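Local coordinates for protein thiamine-monophosphate kinase (Aquifex aeolicus, PDB 1VQV) that catalyses the ATP-dependent phosphorylation of thiamine monophosphate to thiamine diphosphate, the active form of vitamin B1, and acts as a homodimer, at residues L38-N46 and K63-V72; P79-L88 and Y111-K122. All blocks are in the same frame, centred on the assembly; numbering follows the deposited sequence.

Interaction 1: residues L38-N46 and K63-V72; sequences LLLTTDVLN and KAISVNVSDV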
loop_
_atom_site.group_PDB
_atom_site.type_symbol
_atom_site.label_atom_id
_atom_site.label_comp_id
_atom_site.label_asym_id
_atom_site.label_seq_id
_atom_site.Cartn_x
_atom_site.Cartn_y
_atom_site.Cartn_z
ATOM N N LEU B 38 11.901 10.243 -5.837
ATOM C CA LEU B 38 11.324 9.336 -4.859
ATOM C C LEU B 38 10.912 8.094 -5.593
ATOM O O LEU B 38 10.475 8.160 -6.728
ATOM C CB LEU B 38 10.100 9.937 -4.191
ATOM C CG LEU B 38 10.383 11.033 -3.183
ATOM C CD1 LEU B 38 9.076 11.403 -2.530
ATOM C CD2 LEU B 38 11.382 10.565 -2.137
ATOM N N LEU B 39 11.068 6.948 -4.960
ATOM C CA LEU B 39 10.680 5.717 -5.612
ATOM C C LEU B 39 9.554 5.104 -4.800
ATOM O O LEU B 39 9.709 4.807 -3.614
ATOM C CB LEU B 39 11.878 4.772 -5.709
ATOM C CG LEU B 39 13.053 5.297 -6.539
ATOM C CD1 LEU B 39 14.173 4.273 -6.558
ATOM C CD2 LEU B 39 12.587 5.600 -7.957
ATOM N N LEU B 40 8.407 4.957 -5.444
ATOM C CA LEU B 40 7.253 4.389 -4.796
ATOM C C LEU B 40 7.095 2.945 -5.252
ATOM O O LEU B 40 7.131 2.643 -6.456
ATOM C CB LEU B 40 6.018 5.199 -5.152
ATOM C CG LEU B 40 6.178 6.708 -4.950
ATOM C CD1 LEU B 40 4.878 7.400 -5.343
ATOM C CD2 LEU B 40 6.551 7.024 -3.513
ATOM N N THR B 41 6.943 2.056 -4.274
ATOM C CA THR B 41 6.779 0.637 -4.538
ATOM C C THR B 41 5.769 -0.032 -3.599
ATOM O O THR B 41 5.531 0.424 -2.477
ATOM C CB THR B 41 8.146 -0.134 -4.425
ATOM O OG1 THR B 41 7.980 -1.482 -4.898
ATOM C CG2 THR B 41 8.636 -0.185 -2.977
ATOM N N THR B 42 5.171 -1.114 -4.090
ATOM C CA THR B 42 4.223 -1.923 -3.327
ATOM C C THR B 42 4.406 -3.398 -3.710
ATOM O O THR B 42 4.770 -3.711 -4.842
ATOM C CB THR B 42 2.733 -1.498 -3.580
ATOM O OG1 THR B 42 1.862 -2.395 -2.882
ATOM C CG2 THR B 42 2.382 -1.532 -5.066
ATOM N N ASP B 43 4.196 -4.291 -2.746
ATOM C CA ASP B 43 4.284 -5.727 -2.983
ATOM C C ASP B 43 3.273 -6.400 -2.061
ATOM O O ASP B 43 2.807 -5.798 -1.086
ATOM C CB ASP B 43 5.692 -6.261 -2.702
ATOM C CG ASP B 43 6.022 -6.292 -1.220
ATOM O OD1 ASP B 43 5.761 -5.272 -0.545
ATOM O OD2 ASP B 43 6.548 -7.325 -0.725
ATOM N N VAL B 44 2.923 -7.644 -2.372
ATOM C CA VAL B 44 1.958 -8.347 -1.551
ATOM C C VAL B 44 2.329 -9.798 -1.301
ATOM O O VAL B 44 2.893 -10.471 -2.162
ATOM C CB VAL B 44 0.530 -8.245 -2.179
ATOM C CG1 VAL B 44 0.502 -8.864 -3.554
ATOM C CG2 VAL B 44 -0.499 -8.900 -1.265
ATOM N N LEU B 45 2.033 -10.262 -0.093
ATOM C CA LEU B 45 2.284 -11.639 0.302
ATOM C C LEU B 45 0.947 -12.153 0.815
ATOM O O LEU B 45 0.410 -11.649 1.802
ATOM C CB LEU B 45 3.350 -11.725 1.411
ATOM C CG LEU B 45 4.759 -11.215 1.064
ATOM C CD1 LEU B 45 5.771 -11.644 2.123
ATOM C CD2 LEU B 45 5.166 -11.774 -0.288
ATOM N N ASN B 46 0.381 -13.127 0.115
ATOM C CA ASN B 46 -0.889 -13.672 0.540
ATOM C C ASN B 46 -0.761 -15.121 0.909
ATOM O O ASN B 46 -0.174 -15.926 0.171
ATOM C CB ASN B 46 -1.958 -13.521 -0.538
ATOM C CG ASN B 46 -2.342 -12.085 -0.772
ATOM O OD1 ASN B 46 -2.618 -11.343 0.166
ATOM N ND2 ASN B 46 -2.362 -11.680 -2.032
ATOM N N LYS B 63 10.786 -10.887 4.913
ATOM C CA LYS B 63 10.533 -10.876 3.486
ATOM C C LYS B 63 9.638 -9.706 3.059
ATOM O O LYS B 63 9.886 -9.085 2.035
ATOM C CB LYS B 63 9.903 -12.203 3.069
ATOM C CG LYS B 63 9.902 -12.455 1.590
ATOM C CD LYS B 63 9.753 -13.928 1.309
ATOM C CE LYS B 63 9.722 -14.201 -0.180
ATOM N NZ LYS B 63 9.574 -15.652 -0.481
ATOM N N ALA B 64 8.610 -9.396 3.845
ATOM C CA ALA B 64 7.699 -8.307 3.499
ATOM C C ALA B 64 8.456 -7.012 3.224
ATOM O O ALA B 64 8.115 -6.264 2.308
ATOM C CB ALA B 64 6.685 -8.100 4.607
ATOM N N ILE B 65 9.482 -6.749 4.018
ATOM C CA ILE B 65 10.299 -5.560 3.844
ATOM C C ILE B 65 11.354 -5.754 2.744
ATOM O O ILE B 65 11.592 -4.868 1.932
ATOM C CB ILE B 65 10.997 -5.192 5.166
ATOM C CG1 ILE B 65 9.951 -4.721 6.180
ATOM C CG2 ILE B 65 12.079 -4.133 4.923
ATOM C CD1 ILE B 65 9.198 -3.478 5.784
ATOM N N SER B 66 11.968 -6.928 2.708
ATOM C CA SER B 66 12.992 -7.209 1.716
ATOM C C SER B 66 12.549 -7.182 0.260
ATOM O O SER B 66 13.308 -6.744 -0.591
ATOM C CB SER B 66 13.668 -8.551 2.012
ATOM O OG SER B 66 14.618 -8.413 3.057
ATOM N N VAL B 67 11.346 -7.646 -0.047
ATOM C CA VAL B 67 10.921 -7.633 -1.434
ATOM C C VAL B 67 10.837 -6.193 -1.929
ATOM O O VAL B 67 11.322 -5.872 -3.015
ATOM C CB VAL B 67 9.560 -8.331 -1.625
ATOM C CG1 VAL B 67 9.131 -8.249 -3.079
ATOM C CG2 VAL B 67 9.669 -9.789 -1.209
ATOM N N ASN B 68 10.240 -5.313 -1.136
ATOM C CA ASN B 68 10.126 -3.925 -1.551
ATOM C C ASN B 68 11.461 -3.228 -1.668
ATOM O O ASN B 68 11.645 -2.374 -2.529
ATOM C CB ASN B 68 9.237 -3.141 -0.596
ATOM C CG ASN B 68 7.796 -3.299 -0.922
ATOM O OD1 ASN B 68 7.439 -3.405 -2.085
ATOM N ND2 ASN B 68 6.951 -3.309 0.091
ATOM N N VAL B 69 12.392 -3.591 -0.793
ATOM C CA VAL B 69 13.722 -2.993 -0.797
ATOM C C VAL B 69 14.500 -3.393 -2.061
ATOM O O VAL B 69 15.247 -2.596 -2.614
ATOM C CB VAL B 69 14.518 -3.419 0.473
ATOM C CG1 VAL B 69 15.932 -2.891 0.405
ATOM C CG2 VAL B 69 13.828 -2.900 1.727
ATOM N N SER B 70 14.301 -4.626 -2.514
ATOM C CA SER B 70 14.976 -5.134 -3.696
ATOM C C SER B 70 14.614 -4.412 -4.984
ATOM O O SER B 70 15.371 -4.453 -5.949
ATOM C CB SER B 70 14.702 -6.625 -3.863
ATOM O OG SER B 70 15.459 -7.369 -2.927
ATOM N N ASP B 71 13.450 -3.768 -4.992
ATOM C CA ASP B 71 12.983 -3.015 -6.144
ATOM C C ASP B 71 13.556 -1.613 -6.107
ATOM O O ASP B 71 13.969 -1.078 -7.140
ATOM C CB ASP B 71 11.468 -2.930 -6.136
ATOM C CG ASP B 71 10.824 -4.265 -6.336
ATOM O OD1 ASP B 71 11.176 -4.936 -7.335
ATOM O OD2 ASP B 71 9.973 -4.642 -5.493
ATOM N N VAL B 72 13.545 -1.018 -4.916
ATOM C CA VAL B 72 14.099 0.312 -4.710
ATOM C C VAL B 72 15.590 0.240 -5.016
ATOM O O VAL B 72 16.150 1.115 -5.665
ATOM C CB VAL B 72 13.955 0.782 -3.243
ATOM C CG1 VAL B 72 14.672 2.111 -3.051
ATOM C CG2 VAL B 72 12.484 0.914 -2.866
HETATM O O HOH W 1 7.609 -4.442 -4.594
#
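L39, T41, D43 and L45, alternate residues of strand 38-46, turn their side chains onto helix 63-72, an α-on-β packing within the PurM-like N-terminal domain; strand and helix run at 143°. The two ends are apolar. L39 meets V72, CD1 to CG1 at 4.1 Å, while L45 lays CD1 beside CB of A64 at 4.4 Å, where a small residue lets the leucine approach the helix backbone. The middle is polar: T41, D43 and D71 all bind magnesium ions. T41 serves both characters, because chi1 of -171° sets OG1 opposite its own nitrogen and leaves CG2 to pack on CG2 of V72 at 4.0 Å. OG1 holds a water at 3.0 Å, placed to donate to N68 OD1 (2.7 Å) and to D71 OD2, though it has more acceptors around it than protons to give. A valine in place of T41 could still pack on V72 but would probably leave this water without its hydroxyl partner. N68 gives its ND2 to V130 O in a weak bond. D43, with CG between N and C (chi1 72°), brings OD2 against the helix, 3.3 Å from CB of V67.

Interaction 2: residues P79-L88 and Y111-K122; sequences PKWALISLNL and YKCEVVGGNISK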
loop_
_atom_site.group_PDB
_atom_site.type_symbol
_atom_site.label_atom_id
_atom_site.label_comp_id
_atom_site.label_asym_id
_atom_site.label_seq_id
_atom_site.Cartn_x
_atom_site.Cartn_y
_atom_site.Cartn_z
ATOM N N PRO B 79 16.016 2.714 0.567
ATOM C CA PRO B 79 14.727 2.581 1.264
ATOM C C PRO B 79 14.627 3.523 2.457
ATOM O O PRO B 79 15.487 3.506 3.331
ATOM C CB PRO B 79 14.720 1.116 1.692
ATOM C CG PRO B 79 16.166 0.853 1.965
ATOM C CD PRO B 79 16.849 1.517 0.784
ATOM N N LYS B 80 13.571 4.334 2.493
ATOM C CA LYS B 80 13.365 5.291 3.576
ATOM C C LYS B 80 12.152 5.022 4.469
ATOM O O LYS B 80 12.310 4.787 5.671
ATOM C CB LYS B 80 13.282 6.708 3.007
ATOM C CG LYS B 80 14.607 7.221 2.406
ATOM C CD LYS B 80 15.669 7.453 3.497
ATOM C CE LYS B 80 15.266 8.601 4.418
ATOM N NZ LYS B 80 16.133 8.685 5.630
ATOM N N TRP B 81 10.948 5.028 3.902
ATOM C CA TRP B 81 9.737 4.817 4.713
ATOM C C TRP B 81 8.857 3.669 4.245
ATOM O O TRP B 81 8.792 3.362 3.062
ATOM C CB TRP B 81 8.900 6.109 4.756
ATOM C CG TRP B 81 9.698 7.300 5.155
ATOM C CD1 TRP B 81 10.209 7.568 6.393
ATOM C CD2 TRP B 81 10.216 8.300 4.280
ATOM N NE1 TRP B 81 11.030 8.668 6.340
ATOM C CE2 TRP B 81 11.054 9.139 5.054
ATOM C CE3 TRP B 81 10.062 8.568 2.907
ATOM C CZ2 TRP B 81 11.739 10.225 4.504
ATOM C CZ3 TRP B 81 10.744 9.646 2.357
ATOM C CH2 TRP B 81 11.573 10.462 3.158
ATOM N N ALA B 82 8.154 3.056 5.188
ATOM C CA ALA B 82 7.287 1.938 4.866
ATOM C C ALA B 82 5.936 1.954 5.585
ATOM O O ALA B 82 5.842 2.330 6.758
ATOM C CB ALA B 82 8.009 0.644 5.167
ATOM N N LEU B 83 4.897 1.555 4.856
ATOM C CA LEU B 83 3.530 1.450 5.372
ATOM C C LEU B 83 3.118 -0.023 5.241
ATOM O O LEU B 83 3.099 -0.579 4.132
ATOM C CB LEU B 83 2.551 2.305 4.557
ATOM C CG LEU B 83 2.557 3.823 4.680
ATOM C CD1 LEU B 83 1.444 4.392 3.841
ATOM C CD2 LEU B 83 2.357 4.216 6.122
ATOM N N ILE B 84 2.788 -0.654 6.364
ATOM C CA ILE B 84 2.401 -2.052 6.334
ATOM C C ILE B 84 0.947 -2.283 6.696
ATOM O O ILE B 84 0.511 -2.006 7.811
ATOM C CB ILE B 84 3.292 -2.888 7.262
ATOM C CG1 ILE B 84 4.734 -2.823 6.758
ATOM C CG2 ILE B 84 2.783 -4.320 7.318
ATOM C CD1 ILE B 84 5.697 -3.663 7.524
ATOM N N SER B 85 0.215 -2.816 5.728
ATOM C CA SER B 85 -1.198 -3.095 5.874
ATOM C C SER B 85 -1.414 -4.602 6.057
ATOM O O SER B 85 -0.953 -5.413 5.251
ATOM C CB SER B 85 -1.934 -2.574 4.631
ATOM O OG SER B 85 -3.338 -2.639 4.771
ATOM N N LEU B 86 -2.110 -4.978 7.126
ATOM C CA LEU B 86 -2.350 -6.390 7.387
ATOM C C LEU B 86 -3.808 -6.813 7.396
ATOM O O LEU B 86 -4.648 -6.171 8.023
ATOM C CB LEU B 86 -1.717 -6.797 8.720
ATOM C CG LEU B 86 -0.194 -6.806 8.822
ATOM C CD1 LEU B 86 0.187 -7.340 10.182
ATOM C CD2 LEU B 86 0.411 -7.686 7.721
ATOM N N ASN B 87 -4.087 -7.896 6.672
ATOM C CA ASN B 87 -5.413 -8.505 6.605
ATOM C C ASN B 87 -5.239 -9.763 7.452
ATOM O O ASN B 87 -4.634 -10.732 7.002
ATOM C CB ASN B 87 -5.759 -8.923 5.175
ATOM C CG ASN B 87 -6.148 -7.760 4.292
ATOM O OD1 ASN B 87 -6.482 -7.955 3.123
ATOM N ND2 ASN B 87 -6.114 -6.545 4.837
ATOM N N LEU B 88 -5.767 -9.759 8.669
ATOM C CA LEU B 88 -5.598 -10.905 9.551
ATOM C C LEU B 88 -6.887 -11.591 9.986
ATOM O O LEU B 88 -7.892 -10.938 10.259
ATOM C CB LEU B 88 -4.834 -10.468 10.802
ATOM C CG LEU B 88 -3.548 -9.679 10.550
ATOM C CD1 LEU B 88 -3.151 -8.869 11.785
ATOM C CD2 LEU B 88 -2.465 -10.638 10.152
ATOM N N TYR B 111 18.308 -2.623 6.639
ATOM C CA TYR B 111 18.273 -1.740 5.478
ATOM C C TYR B 111 18.265 -0.254 5.799
ATOM O O TYR B 111 18.487 0.576 4.922
ATOM C CB TYR B 111 17.071 -2.081 4.617
ATOM C CG TYR B 111 17.051 -3.522 4.182
ATOM C CD1 TYR B 111 18.118 -4.068 3.475
ATOM C CD2 TYR B 111 15.956 -4.340 4.465
ATOM C CE1 TYR B 111 18.093 -5.384 3.060
ATOM C CE2 TYR B 111 15.924 -5.660 4.048
ATOM C CZ TYR B 111 16.995 -6.178 3.346
ATOM O OH TYR B 111 16.960 -7.488 2.916
ATOM N N LYS B 112 18.005 0.073 7.058
ATOM C CA LYS B 112 17.993 1.460 7.511
ATOM C C LYS B 112 16.810 2.259 6.973
ATOM O O LYS B 112 16.972 3.380 6.473
ATOM C CB LYS B 112 19.302 2.146 7.118
ATOM C CG LYS B 112 20.512 1.483 7.709
ATOM C CD LYS B 112 21.772 2.019 7.081
ATOM C CE LYS B 112 23.001 1.314 7.654
ATOM N NZ LYS B 112 24.248 1.780 6.995
ATOM N N CYS B 113 15.628 1.663 7.064
ATOM C CA CYS B 113 14.400 2.293 6.629
ATOM C C CYS B 113 13.473 2.134 7.819
ATOM O O CYS B 113 13.871 1.581 8.845
ATOM C CB CYS B 113 13.822 1.583 5.402
ATOM S SG CYS B 113 13.291 -0.113 5.710
ATOM N N GLU B 114 12.233 2.582 7.705
ATOM C CA GLU B 114 11.364 2.468 8.858
ATOM C C GLU B 114 9.900 2.427 8.541
ATOM O O GLU B 114 9.451 2.954 7.523
ATOM C CB GLU B 114 11.606 3.646 9.781
ATOM C CG GLU B 114 11.408 4.954 9.068
ATOM C CD GLU B 114 11.312 6.105 10.026
ATOM O OE1 GLU B 114 11.291 7.274 9.559
ATOM O OE2 GLU B 114 11.251 5.841 11.255
ATOM N N VAL B 115 9.150 1.808 9.442
ATOM C CA VAL B 115 7.716 1.728 9.281
ATOM C C VAL B 115 7.154 2.977 9.948
ATOM O O VAL B 115 7.557 3.338 11.051
ATOM C CB VAL B 115 7.177 0.424 9.898
ATOM C CG1 VAL B 115 5.788 0.624 10.423
ATOM C CG2 VAL B 115 7.159 -0.666 8.823
ATOM N N VAL B 116 6.269 3.671 9.245
ATOM C CA VAL B 116 5.676 4.900 9.770
ATOM C C VAL B 116 4.178 4.726 10.019
ATOM O O VAL B 116 3.572 5.502 10.763
ATOM C CB VAL B 116 5.849 6.070 8.784
ATOM C CG1 VAL B 116 7.311 6.396 8.611
ATOM C CG2 VAL B 116 5.196 5.714 7.439
ATOM N N GLY B 117 3.579 3.716 9.390
ATOM C CA GLY B 117 2.161 3.496 9.580
ATOM C C GLY B 117 1.610 2.268 8.887
ATOM O O GLY B 117 2.354 1.478 8.295
ATOM N N GLY B 118 0.284 2.134 8.975
ATOM C CA GLY B 118 -0.454 1.026 8.387
ATOM C C GLY B 118 -1.734 0.801 9.187
ATOM O O GLY B 118 -1.945 1.447 10.221
ATOM N N ASN B 119 -2.587 -0.106 8.723
ATOM C CA ASN B 119 -3.828 -0.399 9.425
ATOM C C ASN B 119 -4.081 -1.889 9.406
ATOM O O ASN B 119 -3.422 -2.637 8.675
ATOM C CB ASN B 119 -5.037 0.294 8.773
ATOM C CG ASN B 119 -5.408 -0.313 7.420
ATOM O OD1 ASN B 119 -5.418 -1.544 7.244
ATOM N ND2 ASN B 119 -5.727 0.553 6.459
ATOM N N ILE B 120 -5.061 -2.322 10.189
ATOM C CA ILE B 120 -5.381 -3.726 10.225
ATOM C C ILE B 120 -6.851 -3.926 9.889
ATOM O O ILE B 120 -7.686 -3.078 10.171
ATOM C CB ILE B 120 -4.999 -4.305 11.581
ATOM C CG1 ILE B 120 -3.501 -4.073 11.802
ATOM C CG2 ILE B 120 -5.308 -5.780 11.629
ATOM C CD1 ILE B 120 -2.959 -4.685 13.066
ATOM N N SER B 121 -7.145 -5.040 9.233
ATOM C CA SER B 121 -8.495 -5.364 8.813
ATOM C C SER B 121 -8.739 -6.868 8.964
ATOM O O SER B 121 -7.825 -7.667 8.727
ATOM C CB SER B 121 -8.668 -4.953 7.357
ATOM O OG SER B 121 -9.956 -5.305 6.875
ATOM N N LYS B 122 -9.955 -7.255 9.360
ATOM C CA LYS B 122 -10.272 -8.672 9.535
ATOM C C LYS B 122 -10.291 -9.321 8.171
ATOM O O LYS B 122 -10.614 -8.673 7.181
ATOM C CB LYS B 122 -11.632 -8.871 10.226
ATOM C CG LYS B 122 -12.880 -8.573 9.377
ATOM C CD LYS B 122 -14.184 -9.079 10.058
ATOM C CE LYS B 122 -15.463 -8.522 9.366
ATOM N NZ LYS B 122 -16.355 -9.577 8.773
#
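E114 and A82 begin a series of main-chain hydrogen bonds that joins two parallel strands: E114 N donates to K80 O, A82 N to E114 O, and V116 N to A82 O at 2.9 Å, the last nearly straight at 163°. A bulge then shifts the register by one residue: A82 pairs with V115 but L83 with G117, so V116 is the extra residue. Beyond it I84 N takes G117 O, L86 N takes N119 O at 3.1 Å, and S121 N to L86 O and L88 N to S121 O finish the pairing. S85 OG adds a weak bond to N119 OD1 at 3.4 Å. G118 has a phi of 153°, a conformation open chiefly to glycine, and a beta carbon there would run into I84 O.

Around these bonds the side chains pack, mostly between residues offset along the strands. W81 and E114 lie side by side and point the same way; E114 OE1 sits at the edge of the indole, 3.4 Å from W81 CD1, with the carboxylate turned 42° from the ring, while CB of K80 covers one ring face. V116 divides its branches, CG1 going to W81 CD1 and CG2 to L83 CD2 at 3.5 Å. V115, on the same face as A82, is crossed by I84 at about a right angle, I84 CD1 to V115 CG2 at 3.6 Å, and L88 CD1 rests on I120 CG2. Such branched aliphatics suit the buried side of the sheet, where V104 and Y101 of helix 94-111 touch I84 and L86. P79 CB, against C113 CB at 3.8 Å, packs at the N-terminal end of the strand pair. The whole is the β-α-β crossover of strand 77-88, helix 94-111 and strand 114-122, carrying G118 and N119 of the ATP site.

From the N terminus, strand 38-46 is followed by a loop and helix 57-73, whose packing back on the strand closes interaction 1. The chain then turns directly into strand 77-88, passes through helix 94-111 and returns in strand 114-122, closing interaction 2. The two contacts are in series, neither nested nor crossed. Both reach one four-stranded sheet, where strand 127-136 runs between 38-46 and 77-88. Y111 bridges them: its OH probably hydrogen-bonds S66 OG at 2.5 Å, and its ring packs on V69 and I65. Across the dimer, T42 O accepts a weak hydrogen bond from N119 ND2 of the second subunit, so interaction 1 of one subunit meets interaction 2 of the other.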